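Local coordinates for protein chlamydomonas reinhardtii THB1 (Chlamydomonas reinhardtii, PDB 6CII) that binds one heme in a group I truncated hemoglobin fold and probably binds oxygen at the iron, here occupied by cyanide, at residues 11-16 against 108-113; 22-27 against 51-56; 35-40 against 90-95. All coordinates share one frame; numbering follows the deposited sequence. Where two conformers were deposited one is given.

Interaction 1 (11-16 against 108-113); sequences YSRMGG and QELKAE
Arg13 and Leu110 cross obliquely, and Glu113 joins the same approach through a salt bridge, where the short helix 10-13 of a truncated hemoglobin rests on the start of helix 108-126. The first of these helices ends in a Schellman motif: Gly16 N bonds to Tyr11 O at 2.8 Å and Gly15 N to Ser12 O at 3.1 Å, while Gly15 takes a positive phi. The turn is consistent with the Gly-Gly motif of this family. Arg13 and Met14, just before it, both direct CB at helix 108-126, Met14 and Leu110 having the nearest CA atoms, 6.7 Å apart. The branches of Leu110 divide the work: CD1 reaches the backbone, 3.6 Å from Arg13 O and 4.0 Å from Met14 CA, whereas CD2 lies close to the guanidinium end, neither over its face nor at its edge. The Arg13 chain runs straight to CD and then bends at chi3 (-74°), which turns the guanidinium across the extended Glu113 chain at nearly a right angle. Arg13 has a further tie, since its NE bonds to Asp8 O; two separate N-H groups therefore restrict how the guanidinium can turn. Guanidinium and carboxylate planes are 29° apart, so the pair is not a flat bidentate match. One bond joins them: Arg13 NH2 points almost straight at Glu113 OE1, 3.1 Å away with an N-H...O angle of 178°, meeting the oxygen on its syn side but tilted from the carboxylate plane.

Interaction 2 (22-27 against 51-56); sequences KAVDVF and RKQVAF. With HEM (protoporphyrin IX containing Fe), chain B.
Gln53 bridges Val24 and Phe27 of helix 16-33 to the heme, and its chain can be traced atom by atom. Gln53 CB lies 3.9 Å from Val24 CG1, and Gln53 CG is 4.0 Å from Val24 CG2, so the aliphatic root rests on both methyls of the valine. A bend at chi2 (64°) then turns the amide toward the porphyrin while NE2 keeps its contact with Phe27. Gln53 CD faces the heme meso carbon CHB. Gln53 OE1 comes within 3.8 Å of the heme methyl CMB, and Gln53 NE2 is 3.4 Å from CHB. On the helix 16-33 side Gln53 NE2 lies 4.1 Å from Phe27 CE2, obliquely to the ring, with amide and ring planes 84° apart. Its polar partner is Tyr28 OH, a hydrogen bond that helps to set the amide's rotation; the bound cyanide also touches Gln53. Beside this chain, Val54 CG2 packs 3.8 Å from Val24 CB, an apolar contact at the closest CA pair of the two segments. The short axes pass 9.5 Å apart at 134°, an antiparallel but steeply skewed crossing. One residue earlier on helix 46-60, Lys52 leads the other way: its extended chain carries NZ to heme propionate oxygen O2A, 2.9 Å away. In another structure of this protein Lys52 is covalently bound to heme; with cyanide present the amine is instead held at the heme periphery. Phe56 follows along the porphyrin rim, its ring near CMB. A helix 16-33/helix 46-60 pair that lines the distal heme pocket is one half of the 2-on-2 globin sandwich.

Interaction 3 (35-40 against 90-95); sequences PQLAPF and FDLVAA. With HEM (protoporphyrin IX containing Fe), chain B.
The vinyl-bearing side of the heme pocket is built here by Leu37 and Val93, with Leu92 and Gln36 meeting beyond them on the side farther from the porphyrin. Leu37 forks between protein and cofactor. Leu37 CD1 packs 3.9 Å from Val93 CG2 and 4.1 Å from Leu92 CB, while CD2 approaches the heme vinyl carbon CBC at 3.7 Å. Val93 has CG1 anti to the backbone N (chi1 166°), which sets that methyl 3.5 Å from the other vinyl end, heme CBB, while CG2 meets both Leu37 and the heme methyl CMC. In the 2-on-2 globin fold this joins the stretch between helix 16-33 and helix 46-60, which includes the short helix 38-41, to helix 87-103. The aromatic residues continue the wall. Phe40 lays one ring face against heme CBC, which sits 3.7 Å above the ring plane toward the rim, and the same ring meets His89 edge-to-face. Phe90, on the helix 87-103 side, likewise turns a face to heme CBB, with CE2 only 3.3 Å from it; residues of helix 108-126, among them Ile125 and Phe126, also touch its ring. Farther out, the extended Gln36 chain crosses Leu92 at about a right angle. Leu92 CD1 lies alongside the chain, 3.8 Å from Gln36 CB and 3.5 Å from Gln36 OE1.

Overall arrangement
All three contacts lie within one all-helical globin unit. Interaction 1 joins the short N-terminal helix 10-13 to the start of the last helix, 108-126, and the other two are nested in the loop it closes; interactions 2 and 3 interleave along the sequence, in the order 22-27, 35-40, 51-56, 90-95. Interaction 1 is a surface contact away from the heme, its centre about 15 Å from that of interaction 2 and about 23 Å from that of interaction 3, across the chain's centre. Interactions 2 and 3, with centres about 15 Å apart, touch through Phe27 CE1 and Val93 O at 3.4 Å. Both also contact the heme, one through 51-56, the other through both segments.

Interaction 1 (11-16 against 108-113)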
loop_
_atom_site.group_PDB
_atom_site.type_symbol
_atom_site.label_atom_id
_atom_site.label_comp_id
_atom_site.label_asym_id
_atom_site.label_seq_id
_atom_site.Cartn_x
_atom_site.Cartn_y
_atom_site.Cartn_z
ATOM N N TYR A 11 9.857 -4.604 -7.756
ATOM C CA TYR A 11 9.640 -5.648 -6.762
ATOM C C TYR A 11 10.886 -6.483 -6.524
ATOM O O TYR A 11 11.330 -6.633 -5.386
ATOM C CB TYR A 11 8.506 -6.531 -7.253
ATOM C CG TYR A 11 8.171 -7.720 -6.389
ATOM C CD1 TYR A 11 8.592 -9.007 -6.758
ATOM C CD2 TYR A 11 7.387 -7.576 -5.256
ATOM C CE1 TYR A 11 8.235 -10.111 -5.990
ATOM C CE2 TYR A 11 7.021 -8.678 -4.481
ATOM C CZ TYR A 11 7.461 -9.935 -4.858
ATOM O OH TYR A 11 7.087 -11.052 -4.141
ATOM N N SER A 12 11.462 -7.054 -7.592
ATOM C CA SER A 12 12.642 -7.886 -7.403
ATOM C C SER A 12 13.813 -7.077 -6.871
ATOM O O SER A 12 14.540 -7.544 -5.979
ATOM C CB SER A 12 13.006 -8.584 -8.708
ATOM O OG SER A 12 11.936 -9.432 -9.046
ATOM N N ARG A 13 14.001 -5.859 -7.388
ATOM C CA ARG A 13 15.154 -5.047 -7.005
ATOM C C ARG A 13 15.078 -4.604 -5.553
ATOM O O ARG A 13 16.113 -4.418 -4.900
ATOM C CB ARG A 13 15.256 -3.855 -7.941
ATOM C CG ARG A 13 15.698 -4.259 -9.375
ATOM C CD ARG A 13 15.792 -3.079 -10.356
ATOM N NE ARG A 13 14.489 -2.578 -10.790
ATOM C CZ ARG A 13 14.031 -1.360 -10.497
ATOM N NH1 ARG A 13 14.786 -0.529 -9.800
ATOM N NH2 ARG A 13 12.842 -0.959 -10.919
ATOM N N MET A 14 13.870 -4.432 -5.030
ATOM C CA MET A 14 13.774 -4.015 -3.641
ATOM C C MET A 14 13.880 -5.187 -2.672
ATOM O O MET A 14 13.858 -4.964 -1.457
ATOM C CB MET A 14 12.474 -3.218 -3.416
ATOM C CG MET A 14 11.179 -3.998 -3.565
ATOM S SD MET A 14 9.710 -2.917 -3.693
ATOM C CE MET A 14 10.174 -1.587 -2.566
ATOM N N GLY A 15 14.038 -6.409 -3.172
ATOM C CA GLY A 15 14.162 -7.563 -2.304
ATOM C C GLY A 15 13.003 -8.526 -2.384
ATOM O O GLY A 15 12.979 -9.508 -1.629
ATOM N N GLY A 16 12.036 -8.272 -3.257
ATOM C CA GLY A 16 11.019 -9.272 -3.522
ATOM C C GLY A 16 10.086 -9.506 -2.352
ATOM O O GLY A 16 9.741 -8.592 -1.594
ATOM N N GLN A 108 17.194 4.904 -1.951
ATOM C CA GLN A 108 16.401 6.098 -2.214
ATOM C C GLN A 108 15.740 6.069 -3.590
ATOM O O GLN A 108 14.575 6.471 -3.733
ATOM C CB GLN A 108 17.281 7.338 -2.057
ATOM C CG GLN A 108 16.614 8.625 -2.460
ATOM C CD GLN A 108 15.551 9.091 -1.474
ATOM O OE1 GLN A 108 15.558 8.700 -0.300
ATOM N NE2 GLN A 108 14.626 9.935 -1.950
ATOM N N GLU A 109 16.458 5.622 -4.624
ATOM C CA GLU A 109 15.869 5.590 -5.964
ATOM C C GLU A 109 14.696 4.616 -6.029
ATOM O O GLU A 109 13.683 4.893 -6.685
ATOM C CB GLU A 109 16.915 5.199 -7.013
ATOM C CG GLU A 109 18.122 6.102 -7.097
ATOM C CD GLU A 109 19.002 6.074 -5.858
ATOM O OE1 GLU A 109 18.983 5.075 -5.104
ATOM O OE2 GLU A 109 19.699 7.072 -5.630
ATOM N N LEU A 110 14.824 3.460 -5.363
ATOM C CA LEU A 110 13.742 2.486 -5.387
ATOM C C LEU A 110 12.568 2.972 -4.556
ATOM O O LEU A 110 11.404 2.793 -4.938
ATOM C CB LEU A 110 14.236 1.127 -4.869
ATOM C CG LEU A 110 15.448 0.543 -5.599
ATOM C CD1 LEU A 110 15.728 -0.876 -5.142
ATOM C CD2 LEU A 110 15.184 0.565 -7.058
ATOM N N LYS A 111 12.852 3.594 -3.408
ATOM C CA LYS A 111 11.765 4.175 -2.625
ATOM C C LYS A 111 10.984 5.216 -3.436
ATOM O O LYS A 111 9.756 5.241 -3.400
ATOM C CB LYS A 111 12.314 4.781 -1.330
ATOM C CG LYS A 111 11.198 5.284 -0.400
ATOM C CD LYS A 111 11.773 5.703 0.992
ATOM C CE LYS A 111 12.755 6.853 0.883
ATOM N NZ LYS A 111 12.013 8.110 0.697
ATOM N N ALA A 112 11.688 6.075 -4.202
ATOM C CA ALA A 112 10.997 7.084 -4.993
ATOM C C ALA A 112 10.118 6.437 -6.041
ATOM O O ALA A 112 8.985 6.879 -6.273
ATOM C CB ALA A 112 12.007 8.017 -5.668
ATOM N N GLU A 113 10.627 5.391 -6.695
ATOM C CA GLU A 113 9.828 4.698 -7.697
ATOM C C GLU A 113 8.575 4.108 -7.062
ATOM O O GLU A 113 7.461 4.261 -7.580
ATOM C CB GLU A 113 10.650 3.599 -8.365
ATOM C CG GLU A 113 9.859 2.982 -9.514
ATOM C CD GLU A 113 10.668 2.029 -10.379
ATOM O OE1 GLU A 113 11.887 1.897 -10.155
ATOM O OE2 GLU A 113 10.059 1.422 -11.287
#

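Interaction 2 (22-27 against 51-56)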
loop_
_atom_site.group_PDB
_atom_site.type_symbol
_atom_site.label_atom_id
_atom_site.label_comp_id
_atom_site.label_asym_id
_atom_site.label_seq_id
_atom_site.Cartn_x
_atom_site.Cartn_y
_atom_site.Cartn_z
ATOM N N LYS A 22 7.443 -7.687 4.802
ATOM C CA LYS A 22 7.880 -6.927 5.967
ATOM C C LYS A 22 7.346 -5.499 5.914
ATOM O O LYS A 22 6.852 -4.976 6.922
ATOM C CB LYS A 22 9.412 -6.931 6.054
ATOM C CG LYS A 22 9.990 -6.109 7.210
ATOM C CD LYS A 22 9.612 -6.700 8.543
ATOM C CE LYS A 22 10.488 -6.106 9.658
ATOM N NZ LYS A 22 10.068 -6.666 10.967
ATOM N N ALA A 23 7.423 -4.858 4.746
ATOM C CA ALA A 23 6.961 -3.477 4.661
ATOM C C ALA A 23 5.478 -3.387 4.980
ATOM O O ALA A 23 5.059 -2.512 5.737
ATOM C CB ALA A 23 7.248 -2.900 3.273
ATOM N N VAL A 24 4.674 -4.305 4.439
ATOM C CA VAL A 24 3.241 -4.277 4.720
ATOM C C VAL A 24 2.976 -4.533 6.205
ATOM O O VAL A 24 2.087 -3.918 6.803
ATOM C CB VAL A 24 2.496 -5.280 3.818
ATOM C CG1 VAL A 24 1.056 -5.437 4.297
ATOM C CG2 VAL A 24 2.493 -4.771 2.383
ATOM N N ASP A 25 3.744 -5.434 6.827
ATOM C CA ASP A 25 3.536 -5.701 8.243
ATOM C C ASP A 25 3.794 -4.443 9.080
ATOM O O ASP A 25 2.985 -4.089 9.950
ATOM C CB ASP A 25 4.433 -6.866 8.658
ATOM C CG ASP A 25 4.049 -7.463 9.978
ATOM O OD1 ASP A 25 2.845 -7.537 10.293
ATOM O OD2 ASP A 25 4.966 -7.882 10.709
ATOM N N VAL A 26 4.912 -3.753 8.819
ATOM C CA VAL A 26 5.266 -2.544 9.578
ATOM C C VAL A 26 4.257 -1.438 9.308
ATOM O O VAL A 26 3.800 -0.741 10.216
ATOM C CB VAL A 26 6.691 -2.070 9.216
ATOM C CG1 VAL A 26 6.954 -0.669 9.849
ATOM C CG2 VAL A 26 7.733 -3.080 9.673
ATOM N N PHE A 27 3.937 -1.250 8.028
ATOM C CA PHE A 27 2.944 -0.286 7.570
ATOM C C PHE A 27 1.643 -0.401 8.357
ATOM O O PHE A 27 1.153 0.593 8.904
ATOM C CB PHE A 27 2.788 -0.559 6.072
ATOM C CG PHE A 27 1.667 0.129 5.376
ATOM C CD1 PHE A 27 1.746 1.474 5.033
ATOM C CD2 PHE A 27 0.607 -0.628 4.905
ATOM C CE1 PHE A 27 0.763 2.074 4.284
ATOM C CE2 PHE A 27 -0.413 -0.042 4.168
ATOM C CZ PHE A 27 -0.337 1.322 3.840
ATOM N N ARG A 51 -2.565 -9.679 3.716
ATOM C CA ARG A 51 -2.395 -10.498 2.520
ATOM C C ARG A 51 -2.876 -9.755 1.275
ATOM O O ARG A 51 -2.234 -9.820 0.222
ATOM C CB ARG A 51 -3.130 -11.837 2.673
ATOM C CG ARG A 51 -3.257 -12.589 1.358
ATOM C CD ARG A 51 -3.854 -13.977 1.539
ATOM N NE ARG A 51 -2.937 -14.864 2.251
ATOM C CZ ARG A 51 -1.902 -15.479 1.684
ATOM N NH1 ARG A 51 -1.649 -15.300 0.396
ATOM N NH2 ARG A 51 -1.119 -16.269 2.406
ATOM N N LYS A 52 -4.004 -9.040 1.376
ATOM C CA LYS A 52 -4.493 -8.313 0.214
ATOM C C LYS A 52 -3.532 -7.212 -0.183
ATOM O O LYS A 52 -3.289 -6.991 -1.377
ATOM C CB LYS A 52 -5.866 -7.724 0.501
ATOM C CG LYS A 52 -6.948 -8.784 0.580
ATOM C CD LYS A 52 -8.208 -8.091 1.051
ATOM C CE LYS A 52 -9.456 -8.909 0.897
ATOM N NZ LYS A 52 -10.574 -8.063 1.421
ATOM N N GLN A 53 -2.967 -6.514 0.804
ATOM C CA GLN A 53 -2.066 -5.420 0.468
ATOM C C GLN A 53 -0.773 -5.945 -0.135
ATOM O O GLN A 53 -0.244 -5.349 -1.076
ATOM C CB GLN A 53 -1.795 -4.562 1.721
ATOM C CG GLN A 53 -1.041 -3.256 1.411
ATOM C CD GLN A 53 -1.850 -2.319 0.520
ATOM O OE1 GLN A 53 -1.696 -2.272 -0.703
ATOM N NE2 GLN A 53 -2.707 -1.551 1.146
ATOM N N VAL A 54 -0.245 -7.053 0.391
ATOM C CA VAL A 54 0.927 -7.653 -0.229
ATOM C C VAL A 54 0.632 -7.973 -1.690
ATOM O O VAL A 54 1.442 -7.672 -2.574
ATOM C CB VAL A 54 1.390 -8.902 0.540
ATOM C CG1 VAL A 54 2.491 -9.615 -0.258
ATOM C CG2 VAL A 54 1.917 -8.498 1.913
ATOM N N ALA A 55 -0.546 -8.557 -1.968
ATOM C CA ALA A 55 -0.858 -8.949 -3.345
ATOM C C ALA A 55 -0.931 -7.734 -4.255
ATOM O O ALA A 55 -0.411 -7.752 -5.388
ATOM C CB ALA A 55 -2.174 -9.747 -3.385
ATOM N N PHE A 56 -1.528 -6.649 -3.760
ATOM C CA PHE A 56 -1.649 -5.447 -4.574
ATOM C C PHE A 56 -0.292 -4.825 -4.827
ATOM O O PHE A 56 0.048 -4.486 -5.966
ATOM C CB PHE A 56 -2.560 -4.415 -3.919
ATOM C CG PHE A 56 -2.657 -3.159 -4.730
ATOM C CD1 PHE A 56 -3.404 -3.137 -5.892
ATOM C CD2 PHE A 56 -1.947 -2.019 -4.371
ATOM C CE1 PHE A 56 -3.462 -1.979 -6.685
ATOM C CE2 PHE A 56 -2.002 -0.871 -5.164
ATOM C CZ PHE A 56 -2.759 -0.864 -6.307
HETATM C CHA HEM B . -8.883 -2.084 1.398
HETATM C CHB HEM B . -5.017 -0.572 -1.192
HETATM C CHC HEM B . -5.526 3.922 0.776
HETATM C CHD HEM B . -8.742 2.045 4.031
HETATM C C1A HEM B . -7.821 -2.013 0.527
HETATM C C2A HEM B . -7.360 -3.116 -0.281
HETATM C C3A HEM B . -6.301 -2.703 -0.976
HETATM C C4A HEM B . -6.022 -1.337 -0.648
HETATM C CMA HEM B . -5.438 -3.495 -1.983
HETATM C CAA HEM B . -8.048 -4.501 -0.293
HETATM C CBA HEM B . -9.197 -4.430 -1.310
HETATM C CGA HEM B . -9.774 -5.799 -1.523
HETATM O O1A HEM B . -9.254 -6.515 -2.412
HETATM O O2A HEM B . -10.727 -6.171 -0.793
HETATM C C1B HEM B . -4.837 0.757 -0.844
HETATM C C2B HEM B . -3.762 1.572 -1.330
HETATM C C3B HEM B . -3.872 2.795 -0.808
HETATM C C4B HEM B . -5.042 2.826 0.055
HETATM C CMB HEM B . -2.677 1.077 -2.309
HETATM C CAB HEM B . -2.881 3.930 -1.127
HETATM C CBB HEM B . -2.669 4.947 -0.300
HETATM C C1C HEM B . -6.433 3.766 1.812
HETATM C C2C HEM B . -6.883 4.813 2.712
HETATM C C3C HEM B . -7.766 4.285 3.583
HETATM C C4C HEM B . -7.898 2.874 3.307
HETATM C CMC HEM B . -6.409 6.281 2.583
HETATM C CAC HEM B . -8.532 4.960 4.756
HETATM C CBC HEM B . -7.853 5.759 5.564
HETATM C C1D HEM B . -8.983 0.752 3.578
HETATM C C2D HEM B . -9.845 -0.158 4.272
HETATM C C3D HEM B . -9.909 -1.309 3.567
HETATM C C4D HEM B . -9.094 -1.156 2.393
HETATM C CMD HEM B . -10.545 0.162 5.613
HETATM C CAD HEM B . -10.717 -2.559 3.958
HETATM C CBD HEM B . -12.193 -2.330 3.629
HETATM C CGD HEM B . -12.995 -3.547 4.041
HETATM O O1D HEM B . -14.022 -3.376 4.744
HETATM O O2D HEM B . -12.608 -4.681 3.658
HETATM N NA HEM B . -6.976 -0.948 0.260
HETATM N NB HEM B . -5.602 1.554 0.019
HETATM N NC HEM B . -7.107 2.593 2.185
HETATM N ND HEM B . -8.527 0.108 2.426
HETATM FE FE HEM B . -7.065 0.796 1.214
#

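Interaction 3 (35-40 against 90-95)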
loop_
_atom_site.group_PDB
_atom_site.type_symbol
_atom_site.label_atom_id
_atom_site.label_comp_id
_atom_site.label_asym_id
_atom_site.label_seq_id
_atom_site.Cartn_x
_atom_site.Cartn_y
_atom_site.Cartn_z
ATOM N N PRO A 35 -4.005 7.456 15.465
ATOM C CA PRO A 35 -5.403 7.748 15.804
ATOM C C PRO A 35 -6.213 8.287 14.650
ATOM O O PRO A 35 -7.445 8.219 14.714
ATOM C CB PRO A 35 -5.278 8.798 16.917
ATOM C CG PRO A 35 -3.940 8.581 17.494
ATOM C CD PRO A 35 -3.062 8.148 16.366
ATOM N N GLN A 36 -5.573 8.832 13.612
ATOM C CA GLN A 36 -6.310 9.377 12.479
ATOM C C GLN A 36 -6.735 8.305 11.491
ATOM O O GLN A 36 -7.651 8.540 10.693
ATOM C CB GLN A 36 -5.467 10.418 11.745
ATOM C CG GLN A 36 -5.254 11.687 12.531
ATOM C CD GLN A 36 -4.452 12.687 11.738
ATOM O OE1 GLN A 36 -4.978 13.358 10.847
ATOM N NE2 GLN A 36 -3.157 12.764 12.026
ATOM N N LEU A 37 -6.104 7.140 11.536
ATOM C CA LEU A 37 -6.371 6.088 10.571
ATOM C C LEU A 37 -6.921 4.827 11.188
ATOM O O LEU A 37 -7.664 4.113 10.514
ATOM C CB LEU A 37 -5.075 5.723 9.825
ATOM C CG LEU A 37 -4.476 6.872 9.031
ATOM C CD1 LEU A 37 -3.143 6.397 8.452
ATOM C CD2 LEU A 37 -5.413 7.259 7.899
ATOM N N ALA A 38 -6.519 4.514 12.425
ATOM C CA ALA A 38 -6.958 3.289 13.093
ATOM C C ALA A 38 -8.465 3.066 13.041
ATOM O O ALA A 38 -8.878 1.904 12.868
ATOM C CB ALA A 38 -6.460 3.291 14.550
ATOM N N PRO A 39 -9.328 4.078 13.185
ATOM C CA PRO A 39 -10.769 3.785 13.198
ATOM C C PRO A 39 -11.280 3.145 11.921
ATOM O O PRO A 39 -12.258 2.383 11.983
ATOM C CB PRO A 39 -11.398 5.161 13.427
ATOM C CG PRO A 39 -10.350 5.872 14.265
ATOM C CD PRO A 39 -9.053 5.454 13.649
ATOM N N PHE A 40 -10.629 3.402 10.775
ATOM C CA PHE A 40 -11.037 2.759 9.531
ATOM C C PHE A 40 -10.782 1.260 9.552
ATOM O O PHE A 40 -11.471 0.513 8.846
ATOM C CB PHE A 40 -10.312 3.393 8.346
ATOM C CG PHE A 40 -10.783 4.780 8.026
ATOM C CD1 PHE A 40 -10.090 5.889 8.474
ATOM C CD2 PHE A 40 -11.943 4.973 7.308
ATOM C CE1 PHE A 40 -10.540 7.159 8.195
ATOM C CE2 PHE A 40 -12.391 6.252 7.027
ATOM C CZ PHE A 40 -11.688 7.338 7.478
ATOM N N PHE A 90 -5.292 9.621 2.435
ATOM C CA PHE A 90 -4.377 9.057 1.456
ATOM C C PHE A 90 -2.955 9.543 1.694
ATOM O O PHE A 90 -2.014 8.742 1.687
ATOM C CB PHE A 90 -4.850 9.388 0.043
ATOM C CG PHE A 90 -4.014 8.762 -1.034
ATOM C CD1 PHE A 90 -2.831 9.365 -1.450
ATOM C CD2 PHE A 90 -4.414 7.589 -1.637
ATOM C CE1 PHE A 90 -2.051 8.786 -2.437
ATOM C CE2 PHE A 90 -3.653 7.012 -2.640
ATOM C CZ PHE A 90 -2.476 7.602 -3.040
ATOM N N ASP A 91 -2.777 10.841 1.968
ATOM C CA ASP A 91 -1.432 11.349 2.217
ATOM C C ASP A 91 -0.838 10.744 3.475
ATOM O O ASP A 91 0.352 10.412 3.503
ATOM C CB ASP A 91 -1.432 12.874 2.348
ATOM C CG ASP A 91 -1.672 13.581 1.037
ATOM O OD1 ASP A 91 -1.429 13.008 -0.045
ATOM O OD2 ASP A 91 -2.123 14.742 1.099
ATOM N N LEU A 92 -1.652 10.576 4.521
ATOM C CA LEU A 92 -1.140 9.968 5.742
ATOM C C LEU A 92 -0.696 8.539 5.485
ATOM O O LEU A 92 0.324 8.079 6.038
ATOM C CB LEU A 92 -2.207 10.000 6.836
ATOM C CG LEU A 92 -2.679 11.356 7.386
ATOM C CD1 LEU A 92 -3.704 11.046 8.488
ATOM C CD2 LEU A 92 -1.518 12.195 7.944
ATOM N N VAL A 93 -1.486 7.800 4.695
ATOM C CA VAL A 93 -1.167 6.401 4.411
ATOM C C VAL A 93 0.104 6.305 3.592
ATOM O O VAL A 93 0.980 5.483 3.871
ATOM C CB VAL A 93 -2.354 5.730 3.705
ATOM C CG1 VAL A 93 -1.903 4.407 3.117
ATOM C CG2 VAL A 93 -3.426 5.476 4.715
ATOM N N ALA A 94 0.236 7.171 2.590
ATOM C CA ALA A 94 1.433 7.183 1.762
ATOM C C ALA A 94 2.667 7.494 2.588
ATOM O O ALA A 94 3.722 6.871 2.399
ATOM C CB ALA A 94 1.268 8.209 0.638
ATOM N N ALA A 95 2.545 8.433 3.534
ATOM C CA ALA A 95 3.681 8.806 4.363
ATOM C C ALA A 95 4.085 7.672 5.296
ATOM O O ALA A 95 5.277 7.471 5.555
ATOM C CB ALA A 95 3.345 10.067 5.162
HETATM C CHA HEM B . -8.883 -2.084 1.398
HETATM C CHB HEM B . -5.017 -0.572 -1.192
HETATM C CHC HEM B . -5.526 3.922 0.776
HETATM C CHD HEM B . -8.742 2.045 4.031
HETATM C C1A HEM B . -7.821 -2.013 0.527
HETATM C C2A HEM B . -7.360 -3.116 -0.281
HETATM C C3A HEM B . -6.301 -2.703 -0.976
HETATM C C4A HEM B . -6.022 -1.337 -0.648
HETATM C CMA HEM B . -5.438 -3.495 -1.983
HETATM C CAA HEM B . -8.048 -4.501 -0.293
HETATM C CBA HEM B . -9.197 -4.430 -1.310
HETATM C CGA HEM B . -9.774 -5.799 -1.523
HETATM O O1A HEM B . -9.254 -6.515 -2.412
HETATM O O2A HEM B . -10.727 -6.171 -0.793
HETATM C C1B HEM B . -4.837 0.757 -0.844
HETATM C C2B HEM B . -3.762 1.572 -1.330
HETATM C C3B HEM B . -3.872 2.795 -0.808
HETATM C C4B HEM B . -5.042 2.826 0.055
HETATM C CMB HEM B . -2.677 1.077 -2.309
HETATM C CAB HEM B . -2.881 3.930 -1.127
HETATM C CBB HEM B . -2.669 4.947 -0.300
HETATM C C1C HEM B . -6.433 3.766 1.812
HETATM C C2C HEM B . -6.883 4.813 2.712
HETATM C C3C HEM B . -7.766 4.285 3.583
HETATM C C4C HEM B . -7.898 2.874 3.307
HETATM C CMC HEM B . -6.409 6.281 2.583
HETATM C CAC HEM B . -8.532 4.960 4.756
HETATM C CBC HEM B . -7.853 5.759 5.564
HETATM C C1D HEM B . -8.983 0.752 3.578
HETATM C C2D HEM B . -9.845 -0.158 4.272
HETATM C C3D HEM B . -9.909 -1.309 3.567
HETATM C C4D HEM B . -9.094 -1.156 2.393
HETATM C CMD HEM B . -10.545 0.162 5.613
HETATM C CAD HEM B . -10.717 -2.559 3.958
HETATM C CBD HEM B . -12.193 -2.330 3.629
HETATM C CGD HEM B . -12.995 -3.547 4.041
HETATM O O1D HEM B . -14.022 -3.376 4.744
HETATM O O2D HEM B . -12.608 -4.681 3.658
HETATM N NA HEM B . -6.976 -0.948 0.260
HETATM N NB HEM B . -5.602 1.554 0.019
HETATM N NC HEM B . -7.107 2.593 2.185
HETATM N ND HEM B . -8.527 0.108 2.426
HETATM FE FE HEM B . -7.065 0.796 1.214
#